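PDB 6SLN: RagA protein, which probably serves as a TonB-dependent receptor that imports substrates across the outer membrane of Porphyromonas gingivalis, in an assembly with a second kind of protein chain. Local coordinates for residues A[243-248]-A[398-403]; A[252-257]-A[885-890]; A[263-268]-A[293-298]. One frame throughout, in Å; residues are numbered along the deposited sequence.

Overall arrangement
Three long connections between barrel strands meet here, away from the barrel wall. From the N terminus, the connection from strand 218-230 to strand 309-322 supplies helix 242-252, the segment 252-257 at its end, helix 261-276 and the loop 293-298. Contact 3 closes within it, bringing 263-268 back against 293-298, and is nested inside the loops closed by both other contacts. Contact 1 joins 243-248 to 398-403, in the connection after strand 363-377. Contact 2 spans 627 residues, from 252-257 to 885-890 in the connection after strand 857-873, and crosses contact 1 along the chain. The centres of contacts 1 and 3 lie about 8 Å apart, those of contacts 1 and 2 about 11 Å.

Contact 1: residues A[243-248]-A[398-403]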
loop_
_atom_site.group_PDB
_atom_site.type_symbol
_atom_site.label_atom_id
_atom_site.label_comp_id
_atom_site.label_asym_id
_atom_site.label_seq_id
_atom_site.Cartn_x
_atom_site.Cartn_y
_atom_site.Cartn_z
ATOM N N ASP A 243 -32.498 -37.965 -12.661
ATOM C CA ASP A 243 -33.751 -38.283 -13.337
ATOM C C ASP A 243 -34.922 -37.694 -12.579
ATOM O O ASP A 243 -35.777 -37.014 -13.158
ATOM C CB ASP A 243 -33.929 -39.799 -13.488
ATOM C CG ASP A 243 -33.026 -40.395 -14.554
ATOM O OD1 ASP A 243 -32.540 -39.642 -15.425
ATOM O OD2 ASP A 243 -32.784 -41.623 -14.502
ATOM N N GLU A 244 -34.954 -37.924 -11.266
ATOM C CA GLU A 244 -36.074 -37.474 -10.451
ATOM C C GLU A 244 -36.261 -35.966 -10.546
ATOM O O GLU A 244 -37.385 -35.488 -10.748
ATOM C CB GLU A 244 -35.863 -37.908 -9.008
ATOM C CG GLU A 244 -36.010 -39.373 -8.822
ATOM C CD GLU A 244 -35.694 -39.805 -7.424
ATOM O OE1 GLU A 244 -34.839 -39.156 -6.769
ATOM O OE2 GLU A 244 -36.294 -40.808 -6.990
ATOM N N LEU A 245 -35.171 -35.202 -10.394
ATOM C CA LEU A 245 -35.268 -33.750 -10.513
ATOM C C LEU A 245 -35.810 -33.349 -11.876
ATOM O O LEU A 245 -36.728 -32.526 -11.967
ATOM C CB LEU A 245 -33.909 -33.092 -10.276
ATOM C CG LEU A 245 -33.945 -31.585 -10.554
ATOM C CD1 LEU A 245 -35.001 -30.934 -9.662
ATOM C CD2 LEU A 245 -32.591 -30.963 -10.346
ATOM N N LEU A 246 -35.260 -33.927 -12.954
ATOM C CA LEU A 246 -35.718 -33.558 -14.291
ATOM C C LEU A 246 -37.195 -33.883 -14.485
ATOM O O LEU A 246 -37.951 -33.076 -15.034
ATOM C CB LEU A 246 -34.872 -34.246 -15.357
ATOM C CG LEU A 246 -35.355 -34.078 -16.805
ATOM C CD1 LEU A 246 -35.486 -32.611 -17.149
ATOM C CD2 LEU A 246 -34.395 -34.758 -17.776
ATOM N N ASP A 247 -37.635 -35.049 -14.029
ATOM C CA ASP A 247 -39.057 -35.352 -14.137
ATOM C C ASP A 247 -39.876 -34.369 -13.324
ATOM O O ASP A 247 -40.926 -33.896 -13.776
ATOM C CB ASP A 247 -39.339 -36.778 -13.675
ATOM C CG ASP A 247 -40.665 -37.289 -14.174
ATOM O OD1 ASP A 247 -40.932 -37.151 -15.394
ATOM O OD2 ASP A 247 -41.437 -37.820 -13.342
ATOM N N PHE A 248 -39.399 -34.047 -12.123
ATOM C CA PHE A 248 -40.096 -33.117 -11.239
ATOM C C PHE A 248 -40.292 -31.762 -11.914
ATOM O O PHE A 248 -41.416 -31.268 -12.021
ATOM C CB PHE A 248 -39.298 -33.004 -9.940
ATOM C CG PHE A 248 -39.814 -31.994 -8.972
ATOM C CD1 PHE A 248 -41.064 -32.133 -8.394
ATOM C CD2 PHE A 248 -39.025 -30.924 -8.600
ATOM C CE1 PHE A 248 -41.523 -31.208 -7.483
ATOM C CE2 PHE A 248 -39.481 -29.995 -7.684
ATOM C CZ PHE A 248 -40.728 -30.137 -7.129
ATOM N N PRO A 398 -28.297 -29.510 -9.666
ATOM C CA PRO A 398 -28.880 -30.602 -10.452
ATOM C C PRO A 398 -27.830 -31.666 -10.709
ATOM O O PRO A 398 -26.715 -31.375 -11.118
ATOM C CB PRO A 398 -29.310 -29.918 -11.754
ATOM C CG PRO A 398 -29.521 -28.495 -11.380
ATOM C CD PRO A 398 -28.516 -28.197 -10.298
ATOM N N ARG A 399 -28.176 -32.909 -10.422
ATOM C CA ARG A 399 -27.200 -33.976 -10.544
ATOM C C ARG A 399 -26.873 -34.328 -11.993
ATOM O O ARG A 399 -25.878 -35.016 -12.224
ATOM C CB ARG A 399 -27.697 -35.196 -9.777
ATOM C CG ARG A 399 -27.188 -35.262 -8.359
ATOM C CD ARG A 399 -27.797 -34.178 -7.507
ATOM N NE ARG A 399 -27.422 -34.368 -6.117
ATOM C CZ ARG A 399 -26.729 -33.493 -5.409
ATOM N NH1 ARG A 399 -26.338 -32.340 -5.950
ATOM N NH2 ARG A 399 -26.424 -33.782 -4.157
ATOM N N TYR A 400 -27.637 -33.838 -12.966
ATOM C CA TYR A 400 -27.306 -34.017 -14.373
ATOM C C TYR A 400 -26.328 -32.971 -14.886
ATOM O O TYR A 400 -25.967 -33.002 -16.070
ATOM C CB TYR A 400 -28.567 -34.004 -15.243
ATOM C CG TYR A 400 -29.567 -32.895 -14.968
ATOM C CD1 TYR A 400 -29.363 -31.597 -15.434
ATOM C CD2 TYR A 400 -30.739 -33.158 -14.266
ATOM C CE1 TYR A 400 -30.287 -30.597 -15.206
ATOM C CE2 TYR A 400 -31.673 -32.162 -14.023
ATOM C CZ TYR A 400 -31.446 -30.879 -14.487
ATOM O OH TYR A 400 -32.386 -29.885 -14.235
ATOM N N TYR A 401 -25.910 -32.048 -14.033
ATOM C CA TYR A 401 -24.836 -31.119 -14.342
ATOM C C TYR A 401 -23.550 -31.709 -13.796
ATOM O O TYR A 401 -23.485 -32.090 -12.624
ATOM C CB TYR A 401 -25.096 -29.740 -13.734
ATOM C CG TYR A 401 -26.090 -28.964 -14.521
ATOM C CD1 TYR A 401 -26.146 -29.081 -15.900
ATOM C CD2 TYR A 401 -27.015 -28.150 -13.888
ATOM C CE1 TYR A 401 -27.073 -28.377 -16.634
ATOM C CE2 TYR A 401 -27.962 -27.458 -14.605
ATOM C CZ TYR A 401 -27.990 -27.567 -15.977
ATOM O OH TYR A 401 -28.926 -26.846 -16.689
ATOM N N ASN A 402 -22.534 -31.781 -14.645
ATOM C CA ASN A 402 -21.339 -32.577 -14.371
ATOM C C ASN A 402 -20.112 -31.692 -14.472
ATOM O O ASN A 402 -19.784 -31.221 -15.580
ATOM C CB ASN A 402 -21.238 -33.740 -15.354
ATOM C CG ASN A 402 -20.082 -34.666 -15.053
ATOM O OD1 ASN A 402 -19.567 -34.728 -13.938
ATOM N ND2 ASN A 402 -19.672 -35.389 -16.048
ATOM N N PRO A 403 -19.411 -31.442 -13.367
ATOM C CA PRO A 403 -18.170 -30.660 -13.434
ATOM C C PRO A 403 -16.921 -31.501 -13.640
ATOM O O PRO A 403 -15.820 -30.965 -13.523
ATOM C CB PRO A 403 -18.143 -29.979 -12.054
ATOM C CG PRO A 403 -18.741 -31.041 -11.137
ATOM C CD PRO A 403 -19.720 -31.856 -11.989
#
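The Tyr400 ring meets two leucines of helix 242-252 obliquely along its CE2 side, while Pro398, two residues earlier, covers one of its faces: Pro398 CB stands 3.6 Å above the plane of the Tyr400 ring, offset toward the rim. Tyr400 in turn lays its CE1 corner over a face of the Tyr401 ring. From the helix, Leu246 brings its CB to 4.0 Å from Tyr400 CE2. Leu245 reaches that same CE2 with its CD2 methyl, also at 4.0 Å, its side chain crossing that of the tyrosine at about a right angle. The same methyl also touches the proline, Leu245 CD2 lying 3.7 Å from Pro398 CB, so it abuts both residues from the helix side. Tyr400 carries its ring between the backbone N and carbonyl carbon (chi1 46°), which brings the ring back beside Pro398 CB. At the far end of the tyrosine, its OH is hydrogen-bonded to Gln249 OE1, one turn further along helix 242-252. All four touching residues are buried. Pro398 and Tyr400 both belong to a type I beta turn, Pro398 to Tyr401, closed by Tyr401 N to Pro398 O at 3.1 Å. A turn docked on a short helix, each from a different interstrand loop, fits the elaborate long loops that decorate TonB-dependent receptor barrels.

Contact 2: residues A[252-257]-A[885-890]; sequences AGFWGN and LMQLNK
Two type I beta turns, Gly253 to Gly256 and Leu885 to Leu888, face each other with their nearest CA atoms, Phe254 and Met886, 6.7 Å apart. The first follows on helix 242-252, which ends in a Schellman motif where the positive phi of Gly253 (90°) takes the chain out of the helix and into the turn. The Phe254 ring lies across the opposing turn. Met886 CB sits over one face in a CH-pi contact, 3.8 Å from the centroid of the Phe254 ring and 30° off its normal. The peptide beyond belongs to the same overlap, with Met886 C above the rim of the ring. Toward the far end of the ring, Phe254 CZ comes to 3.6 Å from Gln887 CB, and the ring and the Gln887 amide are turned only 22° apart. Met886 bends at both chi2 and chi3 and brings its CE methyl 3.7 Å from Ala252 CB, extending the apolar patch to the helix end. Trp255 meets the ring at its edge: Phe254 CD2 stands 3.6 Å above the indole plane, over its centre, and Trp255 NE1 lies in the phenyl plane. A lysine just past the 885-888 turn braces it: Lys890 NZ donates to Leu885 O at 2.8 Å, from well above the carbonyl plane, while Leu888 N reaches that oxygen from the opposite face. Lys890 NZ also bonds Asn881 O, and Met886 O is hydrogen-bonded to Gln249 NE2 of helix 242-252. Phe254 also packs on an apolar side chain of a different protein in the assembly, and Phe254 O is hydrogen-bonded to a polar side chain there. The abutting turns, joined by a CH-pi contact, form part of a protein-protein interface built from long receptor loops.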
loop_
_atom_site.group_PDB
_atom_site.type_symbol
_atom_site.label_atom_id
_atom_site.label_comp_id
_atom_site.label_asym_id
_atom_site.label_seq_id
_atom_site.Cartn_x
_atom_site.Cartn_y
_atom_site.Cartn_z
ATOM N N ALA A 252 -43.745 -30.029 -13.031
ATOM C CA ALA A 252 -44.083 -28.783 -12.362
ATOM C C ALA A 252 -44.286 -27.619 -13.327
ATOM O O ALA A 252 -44.794 -26.582 -12.900
ATOM C CB ALA A 252 -42.992 -28.442 -11.341
ATOM N N GLY A 253 -43.918 -27.751 -14.603
ATOM C CA GLY A 253 -44.085 -26.666 -15.556
ATOM C C GLY A 253 -42.905 -25.722 -15.651
ATOM O O GLY A 253 -42.963 -24.737 -16.408
ATOM N N PHE A 254 -41.831 -26.012 -14.917
ATOM C CA PHE A 254 -40.653 -25.162 -14.896
ATOM C C PHE A 254 -40.133 -24.862 -16.288
ATOM O O PHE A 254 -39.721 -23.734 -16.574
ATOM C CB PHE A 254 -39.560 -25.830 -14.081
ATOM C CG PHE A 254 -38.430 -24.933 -13.784
ATOM C CD1 PHE A 254 -38.659 -23.706 -13.172
ATOM C CD2 PHE A 254 -37.134 -25.291 -14.125
ATOM C CE1 PHE A 254 -37.618 -22.866 -12.883
ATOM C CE2 PHE A 254 -36.072 -24.431 -13.842
ATOM C CZ PHE A 254 -36.316 -23.215 -13.219
ATOM N N TRP A 255 -40.120 -25.861 -17.158
ATOM C CA TRP A 255 -39.537 -25.734 -18.480
ATOM C C TRP A 255 -40.567 -25.356 -19.543
ATOM O O TRP A 255 -40.245 -25.364 -20.729
ATOM C CB TRP A 255 -38.825 -27.039 -18.849
ATOM C CG TRP A 255 -37.713 -27.426 -17.885
ATOM C CD1 TRP A 255 -37.697 -28.482 -17.020
ATOM C CD2 TRP A 255 -36.468 -26.758 -17.711
ATOM N NE1 TRP A 255 -36.526 -28.511 -16.311
ATOM C CE2 TRP A 255 -35.748 -27.463 -16.719
ATOM C CE3 TRP A 255 -35.890 -25.624 -18.286
ATOM C CZ2 TRP A 255 -34.481 -27.068 -16.294
ATOM C CZ3 TRP A 255 -34.635 -25.231 -17.861
ATOM C CH2 TRP A 255 -33.945 -25.953 -16.873
ATOM N N GLY A 256 -41.778 -25.002 -19.154
ATOM C CA GLY A 256 -42.807 -24.602 -20.089
ATOM C C GLY A 256 -44.013 -25.513 -19.996
ATOM O O GLY A 256 -44.050 -26.473 -19.228
ATOM N N ASN A 257 -45.016 -25.185 -20.791
ATOM C CA ASN A 257 -46.180 -26.049 -20.895
ATOM C C ASN A 257 -46.006 -26.984 -22.080
ATOM O O ASN A 257 -45.264 -26.693 -23.021
ATOM C CB ASN A 257 -47.461 -25.222 -21.040
ATOM C CG ASN A 257 -47.435 -23.962 -20.186
ATOM O OD1 ASN A 257 -47.734 -22.866 -20.665
ATOM N ND2 ASN A 257 -47.071 -24.113 -18.915
ATOM N N LEU A 885 -37.339 -21.401 -6.815
ATOM C CA LEU A 885 -35.995 -21.962 -6.942
ATOM C C LEU A 885 -36.034 -23.315 -7.652
ATOM O O LEU A 885 -35.310 -24.253 -7.317
ATOM C CB LEU A 885 -35.328 -22.063 -5.579
ATOM C CG LEU A 885 -35.049 -20.653 -5.092
ATOM C CD1 LEU A 885 -35.385 -20.535 -3.618
ATOM C CD2 LEU A 885 -33.611 -20.309 -5.381
ATOM N N MET A 886 -36.899 -23.418 -8.649
ATOM C CA MET A 886 -37.216 -24.724 -9.191
ATOM C C MET A 886 -36.125 -25.257 -10.114
ATOM O O MET A 886 -36.274 -26.358 -10.658
ATOM C CB MET A 886 -38.565 -24.660 -9.897
ATOM C CG MET A 886 -39.714 -24.307 -8.952
ATOM S SD MET A 886 -40.091 -25.630 -7.792
ATOM C CE MET A 886 -40.664 -26.919 -8.908
ATOM N N GLN A 887 -35.030 -24.513 -10.287
ATOM C CA GLN A 887 -33.850 -25.005 -10.983
ATOM C C GLN A 887 -32.887 -25.721 -10.052
ATOM O O GLN A 887 -31.898 -26.289 -10.520
ATOM C CB GLN A 887 -33.123 -23.861 -11.681
ATOM C CG GLN A 887 -32.355 -22.958 -10.723
ATOM C CD GLN A 887 -33.115 -21.689 -10.399
ATOM O OE1 GLN A 887 -34.316 -21.717 -10.075
ATOM N NE2 GLN A 887 -32.424 -20.558 -10.498
ATOM N N LEU A 888 -33.149 -25.716 -8.753
ATOM C CA LEU A 888 -32.259 -26.351 -7.800
ATOM C C LEU A 888 -32.730 -27.758 -7.491
ATOM O O LEU A 888 -33.934 -28.035 -7.443
ATOM C CB LEU A 888 -32.175 -25.559 -6.497
ATOM C CG LEU A 888 -31.954 -24.068 -6.653
ATOM C CD1 LEU A 888 -31.931 -23.412 -5.282
ATOM C CD2 LEU A 888 -30.661 -23.853 -7.391
ATOM N N ASN A 889 -31.759 -28.640 -7.257
ATOM C CA ASN A 889 -32.080 -29.979 -6.792
ATOM C C ASN A 889 -32.802 -29.876 -5.459
ATOM O O ASN A 889 -32.474 -29.020 -4.631
ATOM C CB ASN A 889 -30.811 -30.818 -6.652
ATOM C CG ASN A 889 -31.099 -32.300 -6.516
ATOM O OD1 ASN A 889 -31.985 -32.839 -7.193
ATOM N ND2 ASN A 889 -30.344 -32.977 -5.644
ATOM N N LYS A 890 -33.803 -30.735 -5.270
ATOM C CA LYS A 890 -34.717 -30.680 -4.139
ATOM C C LYS A 890 -34.751 -32.019 -3.415
ATOM O O LYS A 890 -34.318 -33.049 -3.936
ATOM C CB LYS A 890 -36.134 -30.307 -4.596
ATOM C CG LYS A 890 -36.226 -28.983 -5.310
ATOM C CD LYS A 890 -36.217 -27.820 -4.319
ATOM C CE LYS A 890 -35.968 -26.482 -5.018
ATOM N NZ LYS A 890 -36.925 -26.153 -6.123
#

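Contact 3: residues A[263-268]-A[293-298]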
loop_
_atom_site.group_PDB
_atom_site.type_symbol
_atom_site.label_atom_id
_atom_site.label_comp_id
_atom_site.label_asym_id
_atom_site.label_seq_id
_atom_site.Cartn_x
_atom_site.Cartn_y
_atom_site.Cartn_z
ATOM N N LYS A 263 -37.515 -33.276 -24.744
ATOM C CA LYS A 263 -37.367 -31.916 -25.246
ATOM C C LYS A 263 -36.504 -31.070 -24.315
ATOM O O LYS A 263 -35.696 -30.261 -24.776
ATOM C CB LYS A 263 -38.739 -31.279 -25.449
ATOM C CG LYS A 263 -39.461 -31.809 -26.660
ATOM C CD LYS A 263 -40.795 -31.108 -26.890
ATOM C CE LYS A 263 -41.372 -31.507 -28.247
ATOM N NZ LYS A 263 -41.963 -30.364 -28.991
ATOM N N VAL A 264 -36.644 -31.253 -23.001
ATOM C CA VAL A 264 -35.801 -30.511 -22.071
ATOM C C VAL A 264 -34.348 -30.943 -22.220
ATOM O O VAL A 264 -33.433 -30.108 -22.208
ATOM C CB VAL A 264 -36.320 -30.687 -20.633
ATOM C CG1 VAL A 264 -35.330 -30.180 -19.615
ATOM C CG2 VAL A 264 -37.597 -29.953 -20.496
ATOM N N LYS A 265 -34.113 -32.251 -22.399
ATOM C CA LYS A 265 -32.748 -32.734 -22.603
ATOM C C LYS A 265 -32.153 -32.169 -23.882
ATOM O O LYS A 265 -30.996 -31.728 -23.892
ATOM C CB LYS A 265 -32.711 -34.258 -22.638
ATOM C CG LYS A 265 -33.130 -34.941 -21.361
ATOM C CD LYS A 265 -33.318 -36.409 -21.588
ATOM C CE LYS A 265 -33.035 -37.219 -20.349
ATOM N NZ LYS A 265 -33.552 -38.606 -20.563
ATOM N N ASP A 266 -32.928 -32.163 -24.971
ATOM C CA ASP A 266 -32.443 -31.557 -26.205
ATOM C C ASP A 266 -32.032 -30.113 -25.955
ATOM O O ASP A 266 -30.919 -29.701 -26.301
ATOM C CB ASP A 266 -33.504 -31.645 -27.302
ATOM C CG ASP A 266 -33.730 -33.072 -27.792
ATOM O OD1 ASP A 266 -32.812 -33.910 -27.670
ATOM O OD2 ASP A 266 -34.831 -33.367 -28.302
ATOM N N MET A 267 -32.893 -29.349 -25.278
ATOM C CA MET A 267 -32.627 -27.927 -25.084
ATOM C C MET A 267 -31.401 -27.700 -24.202
ATOM O O MET A 267 -30.540 -26.865 -24.530
ATOM C CB MET A 267 -33.868 -27.250 -24.506
ATOM C CG MET A 267 -33.651 -25.801 -24.101
ATOM S SD MET A 267 -35.058 -25.124 -23.195
ATOM C CE MET A 267 -34.825 -25.863 -21.581
ATOM N N ILE A 268 -31.288 -28.439 -23.093
ATOM C CA ILE A 268 -30.123 -28.270 -22.226
ATOM C C ILE A 268 -28.870 -28.790 -22.916
ATOM O O ILE A 268 -27.814 -28.152 -22.850
ATOM C CB ILE A 268 -30.336 -28.942 -20.854
ATOM C CG1 ILE A 268 -31.533 -28.314 -20.133
ATOM C CG2 ILE A 268 -29.082 -28.826 -19.992
ATOM C CD1 ILE A 268 -31.934 -28.998 -18.816
ATOM N N VAL A 293 -23.170 -31.858 -19.377
ATOM C CA VAL A 293 -24.568 -32.230 -19.214
ATOM C C VAL A 293 -24.664 -33.726 -19.458
ATOM O O VAL A 293 -24.333 -34.205 -20.546
ATOM C CB VAL A 293 -25.482 -31.451 -20.169
ATOM C CG1 VAL A 293 -26.903 -32.007 -20.104
ATOM C CG2 VAL A 293 -25.447 -29.992 -19.828
ATOM N N ASP A 294 -25.119 -34.456 -18.442
ATOM C CA ASP A 294 -25.191 -35.917 -18.469
ATOM C C ASP A 294 -26.440 -36.346 -17.695
ATOM O O ASP A 294 -26.475 -36.312 -16.463
ATOM C CB ASP A 294 -23.923 -36.535 -17.883
ATOM C CG ASP A 294 -23.966 -38.045 -17.864
ATOM O OD1 ASP A 294 -24.923 -38.638 -18.407
ATOM O OD2 ASP A 294 -23.040 -38.642 -17.292
ATOM N N PHE A 295 -27.457 -36.779 -18.424
ATOM C CA PHE A 295 -28.675 -37.289 -17.811
ATOM C C PHE A 295 -28.609 -38.772 -17.463
ATOM O O PHE A 295 -29.527 -39.277 -16.804
ATOM C CB PHE A 295 -29.845 -37.010 -18.745
ATOM C CG PHE A 295 -30.081 -35.549 -18.952
ATOM C CD1 PHE A 295 -30.421 -34.737 -17.872
ATOM C CD2 PHE A 295 -29.952 -34.982 -20.196
ATOM C CE1 PHE A 295 -30.618 -33.386 -18.039
ATOM C CE2 PHE A 295 -30.150 -33.635 -20.376
ATOM C CZ PHE A 295 -30.483 -32.829 -19.295
ATOM N N ASN A 296 -27.539 -39.469 -17.849
ATOM C CA ASN A 296 -27.483 -40.921 -17.723
ATOM C C ASN A 296 -26.696 -41.371 -16.514
ATOM O O ASN A 296 -26.871 -42.504 -16.060
ATOM C CB ASN A 296 -26.881 -41.526 -18.988
ATOM C CG ASN A 296 -27.649 -41.125 -20.216
ATOM O OD1 ASN A 296 -28.878 -41.228 -20.246
ATOM N ND2 ASN A 296 -26.947 -40.621 -21.217
ATOM N N HIS A 297 -25.834 -40.515 -16.007
ATOM C CA HIS A 297 -25.147 -40.693 -14.747
ATOM C C HIS A 297 -25.432 -39.407 -14.007
ATOM O O HIS A 297 -25.880 -38.429 -14.608
ATOM C CB HIS A 297 -23.618 -40.920 -14.970
ATOM C CG HIS A 297 -22.810 -41.105 -13.717
ATOM N ND1 HIS A 297 -21.931 -40.144 -13.255
ATOM C CD2 HIS A 297 -22.711 -42.150 -12.858
ATOM C CE1 HIS A 297 -21.339 -40.585 -12.157
ATOM N NE2 HIS A 297 -21.798 -41.795 -11.892
ATOM N N ASP A 298 -25.188 -39.362 -12.719
ATOM C CA ASP A 298 -25.222 -38.038 -12.143
ATOM C C ASP A 298 -24.031 -37.809 -11.225
ATOM O O ASP A 298 -23.507 -38.720 -10.574
ATOM C CB ASP A 298 -26.617 -37.730 -11.513
ATOM C CG ASP A 298 -27.093 -38.733 -10.524
ATOM O OD1 ASP A 298 -26.293 -39.181 -9.680
ATOM O OD2 ASP A 298 -28.307 -39.001 -10.551
#
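Lys265 lays its aliphatic chain over one face of the Phe295 ring, the two side chains running antiparallel in their overlap. Its CG makes the closest approach, 3.4 Å from Phe295 CD2. The contact is of the CH-pi kind, with Lys265 CG 3.7 Å from the centroid of the Phe295 ring and 27° off its normal. Beyond CG the lysine stays extended and follows the phenylalanine back toward its main chain, so that Lys265 CE lies 3.6 Å from Phe295 CB. One helical turn away, Ile268 addresses another part of the ring: its CD1 methyl sits against the rim, almost level with the ring, 4.1 Å from Phe295 CZ. The other branch of the isoleucine, CG2, meets the valine two residues before Phe295, at 3.8 Å from Val293 CG2, the two side chains set roughly perpendicular. Helix 261-276 thus receives two apolar residues of the loop, Phe295 and Val293, with Asp294 between them. Asp294 OD1 shapes the bend that follows by accepting from Asn296 N at 2.8 Å, an Asx turn, and from His297 N at 3.2 Å; both donors come from the same face of the carboxylate plane. Phe295 is also met by the Tyr400 ring, their planes at about 50°, and by Leu246 of helix 242-252, which places it where two helices and a distant loop converge. Across the contact itself the attraction is dispersion and burial of carbon: lysine contributes its methylenes here, and between these two segments the helix is held through hydrocarbon contacts, while the Asp294 carboxylate spends its bonds on shaping the loop.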